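PDB 4MLO: TCP pilus virulence regulatory protein from Vibrio cholerae, which activates transcription of virulence genes as an AraC-family regulator, probably by binding DNA through its helix-turn-helix region, and holds a palmitoleic acid molecule. Local coordinates for residues 28-33 with 61-66; 38-43 with 51-56; 95-100 with 144-149; 172-177 with 189-194. All coordinates share one frame; numbering follows the deposited sequence. Where two conformers were deposited one is given.

Interaction 1: 28-33 with 61-66; sequences NDYKMF and LKKNSI. With PAM (palmitoleic acid), chain E.
Lys63 lays its CB over the centre of the Tyr30 ring. The CH-pi contact measures 3.5 Å from CB to the ring centroid and stands 9° off the ring normal. The two side chains cross at about a right angle. Beyond CG the Lys63 chain runs extended past the backbone of Asn28 and Asp29, and its CE lies 3.2 Å from Asn28 O. Its ammonium group forms a salt bridge with Asp88. Asp29 OD1 is 4.2 Å from Lys63 NZ, too far for a salt bridge, and a water lies between them, held only weakly by NZ. Tyr30 OH bonds to the backbone N of Thr165. Leu61 is joined to Lys31 by a pair of backbone bonds. Leu61 N to Lys31 O is 2.8 Å, and Lys31 N to Leu61 O is 3.2 Å. Leu61 CD1 sits at the edge of the Phe33 ring, near its plane, while PAM C7 lies over one face of that ring. Lys31 bends at its last torsion (chi4 -78°), and its NZ donates to PAM O2 at 2.9 Å and also hydrogen-bonds Thr85 OG1. The antiparallel pair thus forms part of the palmitoleic acid pocket within the cupin-like N-terminal domain.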
loop_
_atom_site.group_PDB
_atom_site.type_symbol
_atom_site.label_atom_id
_atom_site.label_comp_id
_atom_site.label_asym_id
_atom_site.label_seq_id
_atom_site.Cartn_x
_atom_site.Cartn_y
_atom_site.Cartn_z
ATOM N N ASN A 28 2.869 2.885 1.913
ATOM C CA ASN A 28 3.756 3.054 3.066
ATOM C C ASN A 28 4.101 1.729 3.722
ATOM O O ASN A 28 5.160 1.595 4.350
ATOM C CB ASN A 28 3.096 3.963 4.098
ATOM C CG ASN A 28 4.030 4.310 5.221
ATOM O OD1 ASN A 28 4.985 5.017 4.999
ATOM N ND2 ASN A 28 3.774 3.793 6.424
ATOM N N ASP A 29 3.195 0.758 3.623
ATOM C CA ASP A 29 3.340 -0.576 4.193
ATOM C C ASP A 29 2.642 -1.562 3.265
ATOM O O ASP A 29 1.780 -1.175 2.483
ATOM C CB ASP A 29 2.718 -0.664 5.588
ATOM C CG ASP A 29 3.632 -0.085 6.646
ATOM O OD1 ASP A 29 4.757 -0.613 6.806
ATOM O OD2 ASP A 29 3.239 0.903 7.281
ATOM N N TYR A 30 3.015 -2.839 3.339
ATOM C CA TYR A 30 2.398 -3.850 2.487
ATOM C C TYR A 30 0.892 -3.859 2.698
ATOM O O TYR A 30 0.420 -3.749 3.829
ATOM C CB TYR A 30 2.962 -5.245 2.777
ATOM C CG TYR A 30 4.382 -5.366 2.369
ATOM C CD1 TYR A 30 5.399 -5.168 3.286
ATOM C CD2 TYR A 30 4.716 -5.616 1.048
ATOM C CE1 TYR A 30 6.753 -5.239 2.884
ATOM C CE2 TYR A 30 6.050 -5.707 0.643
ATOM C CZ TYR A 30 7.049 -5.512 1.571
ATOM O OH TYR A 30 8.359 -5.580 1.177
ATOM N N LYS A 31 0.135 -3.937 1.591
ATOM C CA LYS A 31 -1.330 -3.892 1.652
ATOM C C LYS A 31 -1.947 -5.031 0.862
ATOM O O LYS A 31 -1.409 -5.482 -0.146
ATOM C CB LYS A 31 -1.895 -2.554 1.116
ATOM C CG LYS A 31 -1.685 -1.420 2.094
ATOM C CD LYS A 31 -2.205 -0.121 1.573
ATOM C CE LYS A 31 -1.701 1.017 2.416
ATOM N NZ LYS A 31 -2.466 1.098 3.676
ATOM N N MET A 32 -3.119 -5.471 1.316
ATOM C CA MET A 32 -3.914 -6.452 0.601
ATOM C C MET A 32 -5.341 -5.934 0.616
ATOM O O MET A 32 -5.774 -5.365 1.622
ATOM C CB MET A 32 -3.827 -7.834 1.250
ATOM C CG MET A 32 -2.411 -8.383 1.321
ATOM S SD MET A 32 -2.246 -9.885 2.359
ATOM C CE MET A 32 -3.151 -11.057 1.370
ATOM N N PHE A 33 -6.056 -6.064 -0.501
ATOM C CA PHE A 33 -7.457 -5.661 -0.467
ATOM C C PHE A 33 -8.294 -6.549 -1.375
ATOM O O PHE A 33 -7.783 -7.246 -2.252
ATOM C CB PHE A 33 -7.652 -4.168 -0.816
ATOM C CG PHE A 33 -7.427 -3.803 -2.257
ATOM C CD1 PHE A 33 -6.208 -3.278 -2.667
ATOM C CD2 PHE A 33 -8.451 -3.916 -3.198
ATOM C CE1 PHE A 33 -6.003 -2.898 -3.985
ATOM C CE2 PHE A 33 -8.255 -3.531 -4.525
ATOM C CZ PHE A 33 -7.028 -3.024 -4.918
ATOM N N LEU A 61 -0.425 -5.056 -2.782
ATOM C CA LEU A 61 0.326 -3.864 -3.180
ATOM C C LEU A 61 1.652 -3.844 -2.431
ATOM O O LEU A 61 1.683 -3.952 -1.196
ATOM C CB LEU A 61 -0.457 -2.571 -2.908
ATOM C CG LEU A 61 -1.853 -2.462 -3.552
ATOM C CD1 LEU A 61 -2.483 -1.139 -3.174
ATOM C CD2 LEU A 61 -1.757 -2.590 -5.058
ATOM N N LYS A 62 2.746 -3.699 -3.177
ATOM C CA LYS A 62 4.080 -3.793 -2.588
ATOM C C LYS A 62 4.461 -2.504 -1.871
ATOM O O LYS A 62 4.215 -1.392 -2.354
ATOM C CB LYS A 62 5.114 -4.104 -3.669
ATOM C CG LYS A 62 6.451 -4.447 -3.103
ATOM C CD LYS A 62 7.512 -4.467 -4.167
ATOM C CE LYS A 62 7.195 -5.437 -5.233
ATOM N NZ LYS A 62 8.370 -5.541 -6.156
ATOM N N LYS A 63 5.090 -2.658 -0.713
ATOM C CA LYS A 63 5.588 -1.515 0.031
ATOM C C LYS A 63 6.581 -0.742 -0.816
ATOM O O LYS A 63 7.380 -1.331 -1.554
ATOM C CB LYS A 63 6.264 -1.987 1.318
ATOM C CG LYS A 63 6.665 -0.855 2.234
ATOM C CD LYS A 63 7.456 -1.337 3.453
ATOM C CE LYS A 63 7.817 -0.154 4.320
ATOM N NZ LYS A 63 8.753 -0.482 5.430
ATOM N N ASN A 64 6.494 0.587 -0.714
ATOM C CA ASN A 64 7.338 1.583 -1.390
ATOM C C ASN A 64 7.017 1.705 -2.864
ATOM O O ASN A 64 7.723 2.390 -3.592
ATOM C CB ASN A 64 8.836 1.317 -1.209
ATOM C CG ASN A 64 9.268 1.468 0.226
ATOM O OD1 ASN A 64 8.799 2.345 0.947
ATOM N ND2 ASN A 64 10.137 0.576 0.672
ATOM N N SER A 65 5.939 1.083 -3.327
ATOM C CA SER A 65 5.561 1.289 -4.702
ATOM C C SER A 65 4.781 2.599 -4.823
ATOM O O SER A 65 4.275 3.137 -3.844
ATOM C CB SER A 65 4.723 0.117 -5.223
ATOM O OG SER A 65 3.507 -0.031 -4.492
ATOM N N ILE A 66 4.680 3.091 -6.049
ATOM C CA ILE A 66 3.910 4.290 -6.375
ATOM C C ILE A 66 2.833 3.846 -7.345
ATOM O O ILE A 66 3.119 3.538 -8.511
ATOM C CB ILE A 66 4.782 5.397 -6.986
ATOM C CG1 ILE A 66 5.859 5.844 -6.009
ATOM C CG2 ILE A 66 3.909 6.588 -7.431
ATOM C CD1 ILE A 66 5.359 6.398 -4.721
HETATM C C1 PAM E . -5.691 3.157 2.751
HETATM O O1 PAM E . -6.563 2.574 3.451
HETATM O O2 PAM E . -4.468 3.043 3.004
HETATM C C2 PAM E . -6.100 4.034 1.600
HETATM C C3 PAM E . -5.490 3.561 0.271
HETATM C C4 PAM E . -5.957 2.139 -0.031
HETATM C C5 PAM E . -5.450 1.626 -1.374
HETATM C C6 PAM E . -5.804 0.152 -1.569
HETATM C C7 PAM E . -7.310 -0.101 -1.600
HETATM C C8 PAM E . -7.938 0.484 -2.854
HETATM C C9 PAM E . -9.454 0.312 -2.878
HETATM C C10 PAM E . -10.298 1.044 -2.143
HETATM C C11 PAM E . -9.824 2.104 -1.163
HETATM C C12 PAM E . -10.803 3.269 -1.015
HETATM C C13 PAM E . -10.070 4.414 -0.311
HETATM C C14 PAM E . -10.701 5.782 -0.474
HETATM C C15 PAM E . -10.830 6.189 -1.936
HETATM C C16 PAM E . -10.865 7.687 -2.105
HETATM O O HOH W 1 6.757 1.627 7.190
HETATM O O HOH W 2 9.167 -3.109 -0.804
#

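Interaction 2: 38-43 with 51-56; sequences GIAKLI and YEINSS
Ala40 and Ile53 face each other as an antiparallel hydrogen-bonded pair, and Leu42 and Tyr51 form the next one. Ile53 N reaches Ala40 O at 2.9 Å. Ala40 N returns the bond to Ile53 O at 3.1 Å. Leu42 N to Tyr51 O and Tyr51 N to Leu42 O are both 2.8 Å. Between them, Lys41 and Glu52 make a non-hydrogen-bonded pair, where CA-H...O contacts take over.

The tight face carries Ala40, Leu42, Tyr51 and Ile53. Ile53 CG1 sits between the backbone N and the carbonyl carbon (chi1 58°), which brings it 3.9 Å from Ala40 CB. Leu42 and Tyr51 lie side by side and point the same way. The touching atoms are Leu42 CD2 and Tyr51 CD1, 4.0 Å apart. Leu71 of strand 66-73 packs on Ala40, Leu42 and Ile53, and Leu116 of strand 114-118 packs on Tyr51 and Ile53.

Strands 40-44 and 49-53 form a beta hairpin at one side of the four-stranded sheet in the cupin-like domain. Strand 49-53 is an outer strand of that sheet.

The face with Lys41 and Glu52 is looser. The extended Lys41 chain leads away from the partner strand, and Glu52 is exposed. At the end of the pairing, Ile39 crosses Asn54 obliquely, with Ile39 CD1 3.7 Å from Asn54 CB. Beyond the Ala40-Ile53 pair a water links the two segments: it donates to Gly38 O at 2.6 Å and accepts from Ser55 N at 3.0 Å. Asn54 OD1 accepts from Ser56 N, an Asx turn.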
loop_
_atom_site.group_PDB
_atom_site.type_symbol
_atom_site.label_atom_id
_atom_site.label_comp_id
_atom_site.label_asym_id
_atom_site.label_seq_id
_atom_site.Cartn_x
_atom_site.Cartn_y
_atom_site.Cartn_z
ATOM N N GLY A 38 -20.168 -9.112 -5.278
ATOM C CA GLY A 38 -20.292 -8.545 -6.584
ATOM C C GLY A 38 -18.995 -8.628 -7.367
ATOM O O GLY A 38 -18.113 -9.454 -7.108
ATOM N N ILE A 39 -18.896 -7.734 -8.345
ATOM C CA ILE A 39 -17.787 -7.688 -9.284
ATOM C C ILE A 39 -17.298 -6.250 -9.350
ATOM O O ILE A 39 -18.068 -5.304 -9.173
ATOM C CB ILE A 39 -18.200 -8.188 -10.687
ATOM C CG1 ILE A 39 -18.705 -9.628 -10.620
ATOM C CG2 ILE A 39 -17.040 -8.083 -11.670
ATOM C CD1 ILE A 39 -17.643 -10.650 -10.239
ATOM N N ALA A 40 -16.000 -6.092 -9.588
ATOM C CA ALA A 40 -15.414 -4.792 -9.836
ATOM C C ALA A 40 -14.378 -4.949 -10.932
ATOM O O ALA A 40 -13.920 -6.055 -11.229
ATOM C CB ALA A 40 -14.775 -4.202 -8.568
ATOM N N LYS A 41 -14.009 -3.820 -11.525
ATOM C CA LYS A 41 -13.006 -3.755 -12.578
ATOM C C LYS A 41 -11.843 -2.928 -12.050
ATOM O O LYS A 41 -12.031 -1.761 -11.684
ATOM C CB LYS A 41 -13.594 -3.125 -13.837
ATOM C CG LYS A 41 -12.632 -3.049 -15.002
ATOM C CD LYS A 41 -13.176 -2.125 -16.081
ATOM C CE LYS A 41 -12.369 -2.198 -17.371
ATOM N NZ LYS A 41 -12.850 -1.209 -18.387
ATOM N N LEU A 42 -10.661 -3.549 -12.009
ATOM C CA LEU A 42 -9.429 -2.891 -11.601
ATOM C C LEU A 42 -8.605 -2.604 -12.847
ATOM O O LEU A 42 -8.295 -3.518 -13.613
ATOM C CB LEU A 42 -8.649 -3.775 -10.634
ATOM C CG LEU A 42 -7.390 -3.247 -9.925
ATOM C CD1 LEU A 42 -6.989 -4.279 -8.897
ATOM C CD2 LEU A 42 -6.220 -2.978 -10.863
ATOM N N ILE A 43 -8.273 -1.338 -13.058
ATOM C CA ILE A 43 -7.418 -0.929 -14.164
ATOM C C ILE A 43 -6.105 -0.431 -13.586
ATOM O O ILE A 43 -6.070 0.587 -12.878
ATOM C CB ILE A 43 -8.076 0.146 -15.026
ATOM C CG1 ILE A 43 -9.366 -0.413 -15.629
ATOM C CG2 ILE A 43 -7.113 0.591 -16.116
ATOM C CD1 ILE A 43 -10.180 0.613 -16.336
ATOM N N TYR A 51 -8.387 -6.080 -14.740
ATOM C CA TYR A 51 -8.866 -7.316 -14.148
ATOM C C TYR A 51 -10.309 -7.112 -13.744
ATOM O O TYR A 51 -10.646 -6.087 -13.149
ATOM C CB TYR A 51 -8.089 -7.714 -12.888
ATOM C CG TYR A 51 -6.592 -7.623 -12.987
ATOM C CD1 TYR A 51 -5.938 -6.407 -12.810
ATOM C CD2 TYR A 51 -5.823 -8.758 -13.213
ATOM C CE1 TYR A 51 -4.556 -6.322 -12.878
ATOM C CE2 TYR A 51 -4.442 -8.686 -13.285
ATOM C CZ TYR A 51 -3.814 -7.466 -13.116
ATOM O OH TYR A 51 -2.444 -7.391 -13.186
ATOM N N GLU A 52 -11.154 -8.084 -14.048
ATOM C CA GLU A 52 -12.413 -8.212 -13.340
ATOM C C GLU A 52 -12.152 -9.053 -12.100
ATOM O O GLU A 52 -11.586 -10.144 -12.195
ATOM C CB GLU A 52 -13.492 -8.851 -14.215
ATOM C CG GLU A 52 -14.003 -7.931 -15.300
ATOM C CD GLU A 52 -15.404 -8.304 -15.764
ATOM O OE1 GLU A 52 -15.986 -7.525 -16.549
ATOM O OE2 GLU A 52 -15.916 -9.371 -15.345
ATOM N N ILE A 53 -12.529 -8.530 -10.942
ATOM C CA ILE A 53 -12.290 -9.213 -9.684
ATOM C C ILE A 53 -13.624 -9.505 -9.015
ATOM O O ILE A 53 -14.625 -8.819 -9.236
ATOM C CB ILE A 53 -11.382 -8.377 -8.755
ATOM C CG1 ILE A 53 -11.989 -6.995 -8.475
ATOM C CG2 ILE A 53 -10.020 -8.203 -9.385
ATOM C CD1 ILE A 53 -11.259 -6.240 -7.343
ATOM N N ASN A 54 -13.621 -10.553 -8.200
ATOM C CA ASN A 54 -14.760 -10.931 -7.387
ATOM C C ASN A 54 -14.326 -11.033 -5.937
ATOM O O ASN A 54 -13.192 -10.658 -5.596
ATOM C CB ASN A 54 -15.354 -12.258 -7.888
ATOM C CG ASN A 54 -14.305 -13.350 -8.026
ATOM O OD1 ASN A 54 -13.495 -13.575 -7.122
ATOM N ND2 ASN A 54 -14.300 -14.014 -9.173
ATOM N N SER A 55 -15.211 -11.548 -5.081
ATOM C CA SER A 55 -14.976 -11.542 -3.646
ATOM C C SER A 55 -13.876 -12.499 -3.200
ATOM O O SER A 55 -13.519 -12.475 -2.021
ATOM C CB SER A 55 -16.273 -11.871 -2.905
ATOM O OG SER A 55 -16.671 -13.203 -3.164
ATOM N N SER A 56 -13.308 -13.304 -4.098
ATOM C CA SER A 56 -12.139 -14.119 -3.773
ATOM C C SER A 56 -10.848 -13.605 -4.401
ATOM O O SER A 56 -9.793 -14.229 -4.226
ATOM C CB SER A 56 -12.375 -15.567 -4.198
ATOM O OG SER A 56 -13.270 -16.193 -3.299
HETATM O O HOH W 3 -18.044 -11.837 -6.021
#

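Interaction 3: 95-100 with 144-149; sequences KSYILG and LKVFFS
The Tyr97 ring has Lys145 CB over one face, offset toward the rim near CZ and CE1. This CB lies 4.1 Å from the centroid of the Tyr97 ring, 17° off the normal, which makes a CH-pi contact. Val146 CG2 approaches the ring obliquely and comes within 3.8 Å of Tyr97 CE2. Ser149 OG is also oblique to the ring. Tyr97 crosses both Lys145 and Val146 at about a right angle.

Lys145 bends at chi3 (-71°), which places CE 3.5 Å from Tyr97 OH. The phenol has a weak hydrogen bond to Glu142, one turn earlier on helix 141-159.

At the base of the tyrosine, Tyr97 CB lies 3.7 Å from Ser149 OG. The serine oxygen stands between the backbone N and the carbonyl carbon (chi1 57°). From there it donates to Lys145 O in its own helix at 2.7 Å. That carbonyl also accepts from Ser149 N, and the two donors reach it from opposite faces of its plane. Ile98 adds a smaller contact, with its CG2 4.1 Å from Ser149 CB.

The contact joins the short, weakly bonded helix 95-98 to the long helix 141-159 at the surface of the N-terminal domain. Helix 88-93 borders it, with Ser93 touching Lys145. The two segments meet through carbon contacts and the ring face. The serine hydroxyl spends its proton within its own helix, so it faces Tyr97 as a packing surface and not as a donor to it.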
loop_
_atom_site.group_PDB
_atom_site.type_symbol
_atom_site.label_atom_id
_atom_site.label_comp_id
_atom_site.label_asym_id
_atom_site.label_seq_id
_atom_site.Cartn_x
_atom_site.Cartn_y
_atom_site.Cartn_z
ATOM N N LYS A 95 10.872 -13.257 8.483
ATOM C CA LYS A 95 12.183 -13.393 7.853
ATOM C C LYS A 95 12.698 -14.825 7.939
ATOM O O LYS A 95 13.257 -15.347 6.969
ATOM C CB LYS A 95 13.175 -12.428 8.501
ATOM N N SER A 96 12.509 -15.480 9.085
ATOM C CA SER A 96 12.960 -16.858 9.248
ATOM C C SER A 96 12.119 -17.847 8.453
ATOM O O SER A 96 12.572 -18.967 8.203
ATOM C CB SER A 96 12.924 -17.245 10.726
ATOM O OG SER A 96 11.628 -17.037 11.266
ATOM N N TYR A 97 10.904 -17.472 8.063
ATOM C CA TYR A 97 10.031 -18.408 7.373
ATOM C C TYR A 97 10.292 -18.460 5.877
ATOM O O TYR A 97 9.870 -19.422 5.223
ATOM C CB TYR A 97 8.568 -18.047 7.649
ATOM C CG TYR A 97 8.183 -18.373 9.074
ATOM C CD1 TYR A 97 8.613 -17.569 10.124
ATOM C CD2 TYR A 97 7.424 -19.509 9.375
ATOM C CE1 TYR A 97 8.296 -17.878 11.434
ATOM C CE2 TYR A 97 7.091 -19.815 10.684
ATOM C CZ TYR A 97 7.528 -18.993 11.704
ATOM O OH TYR A 97 7.205 -19.294 13.003
ATOM N N ILE A 98 11.003 -17.476 5.334
ATOM C CA ILE A 98 11.336 -17.448 3.914
ATOM C C ILE A 98 12.831 -17.372 3.657
ATOM O O ILE A 98 13.242 -17.487 2.492
ATOM C CB ILE A 98 10.621 -16.284 3.193
ATOM C CG1 ILE A 98 10.957 -14.935 3.848
ATOM C CG2 ILE A 98 9.101 -16.509 3.219
ATOM C CD1 ILE A 98 12.262 -14.294 3.409
ATOM N N LEU A 99 13.655 -17.163 4.687
ATOM C CA LEU A 99 15.105 -17.194 4.506
ATOM C C LEU A 99 15.554 -18.469 3.803
ATOM O O LEU A 99 16.372 -18.425 2.881
ATOM C CB LEU A 99 15.807 -17.052 5.860
ATOM N N GLY A 100 15.023 -19.618 4.221
ATOM C CA GLY A 100 15.377 -20.868 3.570
ATOM C C GLY A 100 15.105 -20.871 2.080
ATOM O O GLY A 100 15.677 -21.687 1.353
ATOM N N LEU A 144 -0.361 -17.330 12.062
ATOM C CA LEU A 144 -0.379 -16.172 11.167
ATOM C C LEU A 144 0.911 -16.076 10.385
ATOM O O LEU A 144 0.892 -15.777 9.184
ATOM C CB LEU A 144 -0.624 -14.891 11.959
ATOM C CG LEU A 144 -2.004 -14.816 12.608
ATOM C CD1 LEU A 144 -2.019 -13.740 13.667
ATOM C CD2 LEU A 144 -3.070 -14.550 11.556
ATOM N N LYS A 145 2.047 -16.350 11.037
ATOM C CA LYS A 145 3.314 -16.300 10.312
ATOM C C LYS A 145 3.362 -17.369 9.224
ATOM O O LYS A 145 3.807 -17.101 8.094
ATOM C CB LYS A 145 4.485 -16.450 11.284
ATOM C CG LYS A 145 4.685 -15.224 12.184
ATOM C CD LYS A 145 5.897 -15.346 13.113
ATOM C CE LYS A 145 5.650 -16.372 14.200
ATOM N NZ LYS A 145 6.732 -16.375 15.204
ATOM N N VAL A 146 2.885 -18.582 9.531
ATOM C CA VAL A 146 2.890 -19.652 8.537
ATOM C C VAL A 146 1.920 -19.330 7.412
ATOM O O VAL A 146 2.233 -19.527 6.228
ATOM C CB VAL A 146 2.557 -21.004 9.203
ATOM C CG1 VAL A 146 2.382 -22.099 8.157
ATOM C CG2 VAL A 146 3.665 -21.389 10.177
ATOM N N PHE A 147 0.726 -18.842 7.757
ATOM C CA PHE A 147 -0.270 -18.519 6.730
ATOM C C PHE A 147 0.254 -17.461 5.759
ATOM O O PHE A 147 0.224 -17.652 4.531
ATOM C CB PHE A 147 -1.562 -18.039 7.382
ATOM C CG PHE A 147 -2.622 -17.663 6.387
ATOM C CD1 PHE A 147 -3.485 -18.616 5.898
ATOM C CD2 PHE A 147 -2.723 -16.374 5.908
ATOM C CE1 PHE A 147 -4.449 -18.287 4.973
ATOM C CE2 PHE A 147 -3.680 -16.046 4.983
ATOM C CZ PHE A 147 -4.542 -17.015 4.518
ATOM N N PHE A 148 0.771 -16.348 6.291
ATOM C CA PHE A 148 1.177 -15.230 5.444
ATOM C C PHE A 148 2.495 -15.488 4.716
ATOM O O PHE A 148 2.643 -15.063 3.564
ATOM C CB PHE A 148 1.240 -13.953 6.267
ATOM C CG PHE A 148 -0.094 -13.302 6.437
ATOM C CD1 PHE A 148 -0.598 -12.479 5.442
ATOM C CD2 PHE A 148 -0.863 -13.545 7.563
ATOM C CE1 PHE A 148 -1.851 -11.862 5.589
ATOM C CE2 PHE A 148 -2.123 -12.940 7.716
ATOM C CZ PHE A 148 -2.612 -12.105 6.733
ATOM N N SER A 149 3.459 -16.190 5.326
ATOM C CA SER A 149 4.637 -16.558 4.553
ATOM C C SER A 149 4.268 -17.496 3.405
ATOM O O SER A 149 4.761 -17.335 2.284
ATOM C CB SER A 149 5.716 -17.177 5.458
ATOM O OG SER A 149 5.230 -18.300 6.155
#

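Interaction 4: 172-177 with 189-194; sequences EKISCL and ADICGE
Leu177 has its CG anti to the backbone N (chi1 173°). Its CD2 touches both Ile191 and Glu194, and CD1 touches Glu194 alone. Ile191 has its CG1 beside the backbone N, and chi2 of -65° turns CD1 to meet Leu177. Leu177 CD2 lies 3.6 Å from Ile191 CD1. The same methyl of Leu177 is 3.6 Å from Glu194 CB, while Leu177 CD1 meets Glu194 CB and CG. Leu177 and Glu194 cross at about a right angle.

Helices 170-180 and 188-195 follow each other in the chain and pack steeply across one another. Their short segments approach to 10.7 Å between axes, so the contact is made by side chains. Both helices belong to the helical part that follows the cupin-like domain, probably the AraC-family DNA-binding region. Leu202 of helix 199-207 and Phe213 of helix 213-230 also pack on Ile191.

Deeper in the contact, Ile174 CG1 meets Ile191 CG2 at 4.0 Å, again at about a right angle. Leu195 and Leu216 border Ile174, and Trp186 touches both Leu177 and Ile191. At the partly exposed side, the Glu194 carboxylate forms a salt bridge with Arg184.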
loop_
_atom_site.group_PDB
_atom_site.type_symbol
_atom_site.label_atom_id
_atom_site.label_comp_id
_atom_site.label_asym_id
_atom_site.label_seq_id
_atom_site.Cartn_x
_atom_site.Cartn_y
_atom_site.Cartn_z
ATOM N N GLU A 172 13.705 1.673 -0.150
ATOM C CA GLU A 172 13.388 1.635 1.276
ATOM C C GLU A 172 14.307 2.583 2.046
ATOM O O GLU A 172 13.868 3.261 2.976
ATOM C CB GLU A 172 13.485 0.196 1.789
ATOM C CG GLU A 172 13.533 0.066 3.298
ATOM C CD GLU A 172 12.253 0.438 3.995
ATOM O OE1 GLU A 172 11.189 0.521 3.337
ATOM O OE2 GLU A 172 12.321 0.640 5.228
ATOM N N LYS A 173 15.583 2.675 1.649
ATOM C CA LYS A 173 16.472 3.615 2.323
ATOM C C LYS A 173 15.992 5.055 2.141
ATOM O O LYS A 173 15.987 5.840 3.093
ATOM C CB LYS A 173 17.901 3.465 1.806
ATOM C CG LYS A 173 18.611 2.211 2.276
ATOM C CD LYS A 173 20.052 2.223 1.765
ATOM C CE LYS A 173 20.730 0.884 1.973
ATOM N NZ LYS A 173 20.703 0.476 3.400
ATOM N N ILE A 174 15.616 5.420 0.918
ATOM C CA ILE A 174 15.123 6.774 0.654
ATOM C C ILE A 174 13.847 7.037 1.436
ATOM O O ILE A 174 13.718 8.045 2.129
ATOM C CB ILE A 174 14.890 6.971 -0.849
ATOM C CG1 ILE A 174 16.213 6.870 -1.652
ATOM C CG2 ILE A 174 14.122 8.267 -1.115
ATOM C CD1 ILE A 174 15.956 6.779 -3.140
ATOM N N SER A 175 12.861 6.141 1.301
ATOM C CA SER A 175 11.573 6.322 1.958
ATOM C C SER A 175 11.710 6.378 3.469
ATOM O O SER A 175 11.065 7.192 4.135
ATOM C CB SER A 175 10.631 5.194 1.546
ATOM O OG SER A 175 10.555 5.115 0.129
ATOM N N CYS A 176 12.535 5.487 4.044
ATOM C CA CYS A 176 12.728 5.455 5.489
ATOM C C CYS A 176 13.319 6.763 5.990
ATOM O O CYS A 176 12.937 7.288 7.045
ATOM C CB CYS A 176 13.646 4.296 5.838
ATOM S SG CYS A 176 13.819 3.977 7.560
ATOM N N LEU A 177 14.279 7.286 5.253
ATOM C CA LEU A 177 14.881 8.552 5.602
ATOM C C LEU A 177 13.846 9.674 5.601
ATOM O O LEU A 177 13.738 10.431 6.568
ATOM C CB LEU A 177 16.017 8.838 4.623
ATOM C CG LEU A 177 16.666 10.205 4.715
ATOM C CD1 LEU A 177 17.453 10.311 6.047
ATOM C CD2 LEU A 177 17.597 10.448 3.526
ATOM N N ALA A 189 20.030 16.691 -2.617
ATOM C CA ALA A 189 21.359 16.650 -2.039
ATOM C C ALA A 189 21.317 16.037 -0.660
ATOM O O ALA A 189 22.268 15.353 -0.247
ATOM C CB ALA A 189 21.983 18.047 -1.966
ATOM N N ASP A 190 20.238 16.284 0.089
ATOM C CA ASP A 190 20.114 15.698 1.421
ATOM C C ASP A 190 20.043 14.185 1.354
ATOM O O ASP A 190 20.579 13.487 2.215
ATOM C CB ASP A 190 18.862 16.223 2.116
ATOM C CG ASP A 190 18.841 17.689 2.247
ATOM O OD1 ASP A 190 17.845 18.307 1.811
ATOM O OD2 ASP A 190 19.782 18.253 2.828
ATOM N N ILE A 191 19.334 13.650 0.357
ATOM C CA ILE A 191 19.232 12.210 0.225
ATOM C C ILE A 191 20.581 11.610 -0.116
ATOM O O ILE A 191 20.969 10.558 0.434
ATOM C CB ILE A 191 18.174 11.859 -0.843
ATOM C CG1 ILE A 191 16.836 12.565 -0.561
ATOM C CG2 ILE A 191 17.997 10.361 -1.006
ATOM C CD1 ILE A 191 16.134 12.152 0.695
ATOM N N CYS A 192 21.312 12.241 -1.045
ATOM C CA CYS A 192 22.607 11.701 -1.435
ATOM C C CYS A 192 23.569 11.778 -0.265
ATOM O O CYS A 192 24.352 10.839 -0.027
ATOM C CB CYS A 192 23.191 12.452 -2.617
ATOM S SG CYS A 192 22.215 12.244 -4.126
ATOM N N GLY A 193 23.503 12.894 0.462
ATOM C CA GLY A 193 24.384 13.096 1.615
ATOM C C GLY A 193 24.084 12.125 2.738
ATOM O O GLY A 193 25.007 11.531 3.323
ATOM N N GLU A 194 22.799 11.927 3.055
ATOM C CA GLU A 194 22.439 11.040 4.165
ATOM C C GLU A 194 22.732 9.582 3.843
ATOM O O GLU A 194 23.188 8.837 4.710
ATOM C CB GLU A 194 20.963 11.185 4.532
ATOM C CG GLU A 194 20.559 12.531 5.116
ATOM C CD GLU A 194 20.882 12.692 6.591
ATOM O OE1 GLU A 194 20.418 13.700 7.152
ATOM O OE2 GLU A 194 21.597 11.838 7.180
#

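Interactions 1, 2 and 3 all fall in the cupin-like N-terminal range, while interaction 4 lies later, among helices. Along the chain, interaction 2 opens and closes between the two halves of interaction 1, and interactions 3 and 4 follow in turn. Strand 31-35 of the five-stranded sheet is followed by strand 40-44 of the four-stranded one. Interaction 1 lies near the chain's spatial centre, 18 to 19 Å between centres from each of the others. It touches all three: Phe33 meets Leu42, Met32 meets Phe148, and Asn64 probably bonds to Glu172. Interactions 2 and 4 sit on opposite sides, centres 37 Å apart. Segment 61-66, which carries Leu61 of the fatty acid pocket, thus also reaches helix 170-180.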